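Local coordinates for protein putative NADPH:quinone reductase (Bacillus thuringiensis, PDB 3GMS) that probably reduces quinones with NADPH, as a medium-chain dehydrogenase/reductase with a GroES-like and a Rossmann-type domain, at residues Tyr126-Thr139 with Phe266-Trp280. Numbering follows the deposited sequence.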
loop_
_atom_site.group_PDB
_atom_site.type_symbol
_atom_site.label_atom_id
_atom_site.label_comp_id
_atom_site.label_asym_id
_atom_site.label_seq_id
_atom_site.Cartn_x
_atom_site.Cartn_y
_atom_site.Cartn_z
ATOM N N TYR A 126 -3.759 5.184 2.662
ATOM C CA TYR A 126 -4.190 4.824 1.313
ATOM C C TYR A 126 -3.692 3.467 0.862
ATOM O O TYR A 126 -4.420 2.508 0.853
ATOM C CB TYR A 126 -3.773 5.925 0.350
ATOM C CG TYR A 126 -4.078 5.719 -1.133
ATOM C CD1 TYR A 126 -5.176 4.939 -1.582
ATOM C CD2 TYR A 126 -3.292 6.380 -2.079
ATOM C CE1 TYR A 126 -5.430 4.807 -2.955
ATOM C CE2 TYR A 126 -3.539 6.267 -3.446
ATOM C CZ TYR A 126 -4.616 5.479 -3.869
ATOM O OH TYR A 126 -4.868 5.355 -5.221
ATOM N N ILE A 127 -2.424 3.355 0.505
ATOM C CA ILE A 127 -2.027 2.220 -0.296
ATOM C C ILE A 127 -2.192 0.849 0.390
ATOM O O ILE A 127 -2.863 -0.018 -0.150
ATOM C CB ILE A 127 -0.544 2.397 -0.807
ATOM C CG1 ILE A 127 -0.472 3.586 -1.794
ATOM C CG2 ILE A 127 -0.084 1.143 -1.532
ATOM C CD1 ILE A 127 -1.234 3.367 -3.084
ATOM N N ASN A 128 -1.568 0.670 1.543
ATOM C CA ASN A 128 -1.669 -0.599 2.258
ATOM C C ASN A 128 -3.070 -0.892 2.855
ATOM O O ASN A 128 -3.560 -2.034 2.659
ATOM C CB ASN A 128 -0.526 -0.745 3.270
ATOM C CG ASN A 128 0.809 -0.809 2.574
ATOM O OD1 ASN A 128 0.907 -1.475 1.551
ATOM N ND2 ASN A 128 1.809 -0.077 3.065
ATOM N N PRO A 129 -3.723 0.093 3.520
ATOM C CA PRO A 129 -5.034 -0.199 4.103
ATOM C C PRO A 129 -6.084 -0.439 3.043
ATOM O O PRO A 129 -6.854 -1.396 3.162
ATOM C CB PRO A 129 -5.356 1.056 4.948
ATOM C CG PRO A 129 -4.028 1.611 5.279
ATOM C CD PRO A 129 -3.213 1.388 4.010
ATOM N N LEU A 130 -6.141 0.418 2.017
ATOM C CA LEU A 130 -7.121 0.178 0.968
ATOM C C LEU A 130 -6.942 -1.170 0.224
ATOM O O LEU A 130 -7.913 -1.863 -0.017
ATOM C CB LEU A 130 -7.188 1.347 0.003
ATOM C CG LEU A 130 -8.378 1.413 -0.926
ATOM C CD1 LEU A 130 -9.712 1.517 -0.188
ATOM C CD2 LEU A 130 -8.150 2.623 -1.829
ATOM N N THR A 131 -5.698 -1.536 -0.083
ATOM C CA THR A 131 -5.379 -2.830 -0.681
ATOM C C THR A 131 -5.796 -3.999 0.224
ATOM O O THR A 131 -6.470 -4.965 -0.244
ATOM C CB THR A 131 -3.886 -2.945 -1.073
ATOM O OG1 THR A 131 -3.589 -1.944 -2.058
ATOM C CG2 THR A 131 -3.597 -4.328 -1.703
ATOM N N ALA A 132 -5.437 -3.914 1.502
ATOM C CA ALA A 132 -5.784 -4.978 2.435
ATOM C C ALA A 132 -7.325 -5.083 2.581
ATOM O O ALA A 132 -7.874 -6.181 2.512
ATOM C CB ALA A 132 -5.094 -4.761 3.814
ATOM N N TRP A 133 -8.004 -3.947 2.736
ATOM C CA TRP A 133 -9.460 -3.916 2.931
ATOM C C TRP A 133 -10.240 -4.447 1.728
ATOM O O TRP A 133 -11.183 -5.257 1.880
ATOM C CB TRP A 133 -9.940 -2.499 3.200
ATOM C CG TRP A 133 -11.464 -2.419 3.353
ATOM C CD1 TRP A 133 -12.350 -1.942 2.434
ATOM C CD2 TRP A 133 -12.233 -2.828 4.482
ATOM N NE1 TRP A 133 -13.640 -2.005 2.938
ATOM C CE2 TRP A 133 -13.594 -2.560 4.186
ATOM C CE3 TRP A 133 -11.907 -3.373 5.729
ATOM C CZ2 TRP A 133 -14.640 -2.842 5.091
ATOM C CZ3 TRP A 133 -12.949 -3.645 6.640
ATOM C CH2 TRP A 133 -14.300 -3.375 6.301
ATOM N N VAL A 134 -9.887 -3.928 0.556
ATOM C CA VAL A 134 -10.520 -4.344 -0.691
ATOM C C VAL A 134 -10.309 -5.843 -1.027
ATOM O O VAL A 134 -11.275 -6.537 -1.335
ATOM C CB VAL A 134 -10.207 -3.382 -1.859
ATOM C CG1 VAL A 134 -10.769 -3.917 -3.171
ATOM C CG2 VAL A 134 -10.839 -2.008 -1.590
ATOM N N THR A 135 -9.064 -6.314 -0.973
ATOM C CA THR A 135 -8.771 -7.731 -1.266
ATOM C C THR A 135 -9.562 -8.634 -0.301
ATOM O O THR A 135 -10.193 -9.610 -0.741
ATOM C CB THR A 135 -7.239 -8.059 -1.271
ATOM O OG1 THR A 135 -6.655 -7.641 -0.026
ATOM C CG2 THR A 135 -6.492 -7.318 -2.456
ATOM N N CYS A 136 -9.592 -8.285 0.994
ATOM C CA CYS A 136 -10.375 -9.051 1.986
ATOM C C CYS A 136 -11.896 -8.990 1.762
ATOM O O CYS A 136 -12.575 -10.016 1.831
ATOM C CB CYS A 136 -10.052 -8.631 3.441
ATOM S SG CYS A 136 -8.397 -9.181 3.983
ATOM N N THR A 137 -12.436 -7.822 1.478
ATOM C CA THR A 137 -13.881 -7.700 1.533
ATOM C C THR A 137 -14.559 -7.822 0.178
ATOM O O THR A 137 -15.780 -8.072 0.111
ATOM C CB THR A 137 -14.316 -6.402 2.212
ATOM O OG1 THR A 137 -13.857 -5.250 1.474
ATOM C CG2 THR A 137 -13.796 -6.366 3.670
ATOM N N GLU A 138 -13.790 -7.609 -0.888
ATOM C CA GLU A 138 -14.365 -7.583 -2.225
ATOM C C GLU A 138 -13.771 -8.622 -3.124
ATOM O O GLU A 138 -14.510 -9.469 -3.656
ATOM C CB GLU A 138 -14.277 -6.173 -2.829
ATOM C CG GLU A 138 -15.122 -5.180 -2.075
ATOM C CD GLU A 138 -15.331 -3.868 -2.824
ATOM O OE1 GLU A 138 -15.089 -3.800 -4.061
ATOM O OE2 GLU A 138 -15.747 -2.900 -2.154
ATOM N N THR A 139 -12.452 -8.594 -3.303
ATOM C CA THR A 139 -11.820 -9.425 -4.310
ATOM C C THR A 139 -11.873 -10.897 -3.881
ATOM O O THR A 139 -12.213 -11.785 -4.672
ATOM C CB THR A 139 -10.349 -9.020 -4.532
ATOM O OG1 THR A 139 -10.213 -7.571 -4.446
ATOM C CG2 THR A 139 -9.876 -9.560 -5.887
ATOM N N PHE A 266 -4.358 -8.587 -8.468
ATOM C CA PHE A 266 -5.037 -7.389 -7.963
ATOM C C PHE A 266 -4.184 -6.147 -8.181
ATOM O O PHE A 266 -2.981 -6.141 -7.872
ATOM C CB PHE A 266 -5.364 -7.509 -6.471
ATOM C CG PHE A 266 -6.047 -6.303 -5.918
ATOM C CD1 PHE A 266 -7.444 -6.178 -6.025
ATOM C CD2 PHE A 266 -5.302 -5.294 -5.279
ATOM C CE1 PHE A 266 -8.077 -5.037 -5.531
ATOM C CE2 PHE A 266 -5.905 -4.154 -4.802
ATOM C CZ PHE A 266 -7.307 -4.020 -4.904
ATOM N N HIS A 267 -4.808 -5.085 -8.686
ATOM C CA HIS A 267 -4.164 -3.765 -8.884
ATOM C C HIS A 267 -5.102 -2.716 -8.266
ATOM O O HIS A 267 -6.225 -2.547 -8.763
ATOM C CB HIS A 267 -4.142 -3.415 -10.386
ATOM C CG HIS A 267 -3.380 -4.382 -11.256
ATOM N ND1 HIS A 267 -2.040 -4.218 -11.556
ATOM C CD2 HIS A 267 -3.773 -5.505 -11.915
ATOM C CE1 HIS A 267 -1.634 -5.205 -12.340
ATOM N NE2 HIS A 267 -2.666 -6.000 -12.572
ATOM N N LEU A 268 -4.646 -1.969 -7.263
ATOM C CA LEU A 268 -5.437 -0.828 -6.778
ATOM C C LEU A 268 -5.765 0.168 -7.907
ATOM O O LEU A 268 -6.859 0.743 -7.972
ATOM C CB LEU A 268 -4.688 -0.118 -5.646
ATOM C CG LEU A 268 -5.517 0.616 -4.592
ATOM C CD1 LEU A 268 -6.710 -0.194 -4.057
ATOM C CD2 LEU A 268 -4.614 1.056 -3.422
ATOM N N ARG A 269 -4.819 0.341 -8.820
ATOM C CA ARG A 269 -5.028 1.089 -10.071
ATOM C C ARG A 269 -6.402 0.776 -10.702
ATOM O O ARG A 269 -7.171 1.688 -11.089
ATOM C CB ARG A 269 -3.939 0.609 -11.053
ATOM C CG ARG A 269 -3.762 1.374 -12.301
ATOM C CD ARG A 269 -2.289 1.300 -12.646
ATOM N NE ARG A 269 -1.938 -0.009 -13.205
ATOM C CZ ARG A 269 -2.238 -0.366 -14.451
ATOM N NH1 ARG A 269 -2.895 0.487 -15.239
ATOM N NH2 ARG A 269 -1.879 -1.559 -14.914
ATOM N N HIS A 270 -6.674 -0.512 -10.834
ATOM C CA HIS A 270 -7.896 -0.976 -11.459
ATOM C C HIS A 270 -9.090 -0.803 -10.557
ATOM O O HIS A 270 -10.104 -0.284 -10.998
ATOM C CB HIS A 270 -7.718 -2.437 -11.872
ATOM C CG HIS A 270 -6.654 -2.600 -12.910
ATOM N ND1 HIS A 270 -6.489 -1.702 -13.947
ATOM C CD2 HIS A 270 -5.683 -3.526 -13.056
ATOM C CE1 HIS A 270 -5.484 -2.094 -14.712
ATOM N NE2 HIS A 270 -4.969 -3.189 -14.177
ATOM N N TRP A 271 -8.961 -1.218 -9.296
ATOM C CA TRP A 271 -10.089 -1.068 -8.356
ATOM C C TRP A 271 -10.622 0.379 -8.310
ATOM O O TRP A 271 -11.850 0.628 -8.363
ATOM C CB TRP A 271 -9.718 -1.528 -6.962
ATOM C CG TRP A 271 -10.965 -1.551 -6.072
ATOM C CD1 TRP A 271 -11.944 -2.485 -6.088
ATOM C CD2 TRP A 271 -11.351 -0.561 -5.100
ATOM N NE1 TRP A 271 -12.921 -2.164 -5.139
ATOM C CE2 TRP A 271 -12.579 -0.992 -4.526
ATOM C CE3 TRP A 271 -10.769 0.628 -4.636
ATOM C CZ2 TRP A 271 -13.246 -0.259 -3.525
ATOM C CZ3 TRP A 271 -11.409 1.344 -3.614
ATOM C CH2 TRP A 271 -12.649 0.895 -3.079
ATOM N N ASN A 272 -9.699 1.331 -8.193
ATOM C CA ASN A 272 -10.024 2.767 -8.254
ATOM C C ASN A 272 -10.945 3.128 -9.414
ATOM O O ASN A 272 -11.816 3.983 -9.259
ATOM C CB ASN A 272 -8.749 3.610 -8.372
ATOM C CG ASN A 272 -7.978 3.738 -7.049
ATOM O OD1 ASN A 272 -8.412 3.260 -6.003
ATOM N ND2 ASN A 272 -6.820 4.403 -7.109
ATOM N N ASP A 273 -10.754 2.494 -10.569
ATOM C CA ASP A 273 -11.565 2.793 -11.750
ATOM C C ASP A 273 -12.838 1.967 -11.851
ATOM O O ASP A 273 -13.659 2.294 -12.693
ATOM C CB ASP A 273 -10.751 2.584 -13.026
ATOM C CG ASP A 273 -9.710 3.679 -13.249
ATOM O OD1 ASP A 273 -9.803 4.750 -12.636
ATOM O OD2 ASP A 273 -8.796 3.460 -14.070
ATOM N N GLU A 274 -12.972 0.915 -11.022
ATOM C CA GLU A 274 -14.090 -0.039 -11.024
ATOM C C GLU A 274 -15.201 0.356 -10.069
ATOM O O GLU A 274 -16.311 -0.236 -10.070
ATOM C CB GLU A 274 -13.550 -1.421 -10.675
ATOM C CG GLU A 274 -12.767 -1.988 -11.865
ATOM C CD GLU A 274 -11.966 -3.272 -11.556
ATOM O OE1 GLU A 274 -11.995 -3.808 -10.428
ATOM O OE2 GLU A 274 -11.333 -3.753 -12.514
ATOM N N VAL A 275 -14.911 1.359 -9.255
ATOM C CA VAL A 275 -15.912 1.842 -8.285
ATOM C C VAL A 275 -16.167 3.327 -8.486
ATOM O O VAL A 275 -15.319 4.047 -9.022
ATOM C CB VAL A 275 -15.488 1.528 -6.813
ATOM C CG1 VAL A 275 -15.304 0.055 -6.645
ATOM C CG2 VAL A 275 -14.209 2.320 -6.407
ATOM N N SER A 276 -17.342 3.811 -8.053
ATOM C CA SER A 276 -17.630 5.226 -8.176
ATOM C C SER A 276 -16.774 6.044 -7.177
ATOM O O SER A 276 -16.339 5.516 -6.173
ATOM C CB SER A 276 -19.105 5.518 -7.879
ATOM O OG SER A 276 -19.391 5.195 -6.527
ATOM N N PRO A 277 -16.614 7.337 -7.430
ATOM C CA PRO A 277 -15.983 8.201 -6.443
ATOM C C PRO A 277 -16.720 8.151 -5.104
ATOM O O PRO A 277 -16.101 8.206 -4.039
ATOM C CB PRO A 277 -16.094 9.591 -7.089
ATOM C CG PRO A 277 -16.043 9.300 -8.551
ATOM C CD PRO A 277 -16.848 8.050 -8.700
ATOM N N TYR A 278 -18.040 8.001 -5.162
ATOM C CA TYR A 278 -18.858 7.945 -3.976
ATOM C C TYR A 278 -18.435 6.735 -3.142
ATOM O O TYR A 278 -18.183 6.851 -1.929
ATOM C CB TYR A 278 -20.338 7.837 -4.364
ATOM C CG TYR A 278 -21.228 7.683 -3.159
ATOM C CD1 TYR A 278 -21.645 8.811 -2.433
ATOM C CD2 TYR A 278 -21.635 6.418 -2.724
ATOM C CE1 TYR A 278 -22.460 8.672 -1.289
ATOM C CE2 TYR A 278 -22.438 6.268 -1.578
ATOM C CZ TYR A 278 -22.841 7.400 -0.869
ATOM O OH TYR A 278 -23.645 7.251 0.248
ATOM N N LYS A 279 -18.353 5.578 -3.799
ATOM C CA LYS A 279 -17.959 4.359 -3.103
ATOM C C LYS A 279 -16.511 4.440 -2.571
ATOM O O LYS A 279 -16.188 3.918 -1.481
ATOM C CB LYS A 279 -18.088 3.135 -4.003
ATOM C CG LYS A 279 -17.609 1.886 -3.272
ATOM C CD LYS A 279 -18.059 0.561 -3.838
ATOM C CE LYS A 279 -17.423 -0.526 -2.992
ATOM N NZ LYS A 279 -18.089 -1.808 -3.190
ATOM N N TRP A 280 -15.645 5.024 -3.396
ATOM C CA TRP A 280 -14.226 5.203 -3.033
ATOM C C TRP A 280 -14.155 6.063 -1.745
ATOM O O TRP A 280 -13.530 5.672 -0.779
ATOM C CB TRP A 280 -13.509 5.829 -4.228
ATOM C CG TRP A 280 -12.008 5.857 -4.157
ATOM C CD1 TRP A 280 -11.141 4.859 -4.524
ATOM C CD2 TRP A 280 -11.205 6.945 -3.709
ATOM N NE1 TRP A 280 -9.839 5.273 -4.315
ATOM C CE2 TRP A 280 -9.849 6.555 -3.846
ATOM C CE3 TRP A 280 -11.493 8.233 -3.250
ATOM C CZ2 TRP A 280 -8.778 7.397 -3.483
ATOM C CZ3 TRP A 280 -10.429 9.073 -2.891
ATOM C CH2 TRP A 280 -9.086 8.647 -3.036
HETATM O O HOH W 1 -17.179 -3.193 -5.599
#
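Val134 lies against one face of the Trp271 indole, on the side of the Rossmann-type domain where helix 127-139 meets the chain leaving edge strand 262-265. Helices 127-139 and 268-274 cross at 70°. Val134 CG1 makes a CH-pi contact 3.5 Å from the centroid of the Trp271 five-membered ring; CG2 lies over the six-membered part. Val275 CG1 lies against the opposite face, toward the rim. Trp271 NE1 donates nearly in the ring plane to Glu138 OE1 (2.9 Å). Glu138 OE2 forms a salt bridge with Lys279 NZ at 2.8 Å. The two donors reach the carboxylate from opposite faces, each about 50° out of its plane, and a water links OE1 to NZ.

Phe266 CE1 touches Val134 CG1. With CG anti to the backbone N (chi1 180°), the Phe266 ring extends toward helix 127-139, where Thr135 CG2 sits over its centre in a second CH-pi contact. Leu130 is a knob among Leu268, Trp271, Asn272 and Trp280: CD1 meets Trp271 CZ3 and CD2 meets Leu268 CD1. Leu268 CD2 packs 3.5 Å from Thr131 OG1. Asn272 ND2 donates to Tyr126 OH (2.9 Å), ring and amide nearly coplanar. Asn272 OD1 accepts a bent bond from Trp280 NE1 (3.0 Å), from above the amide plane.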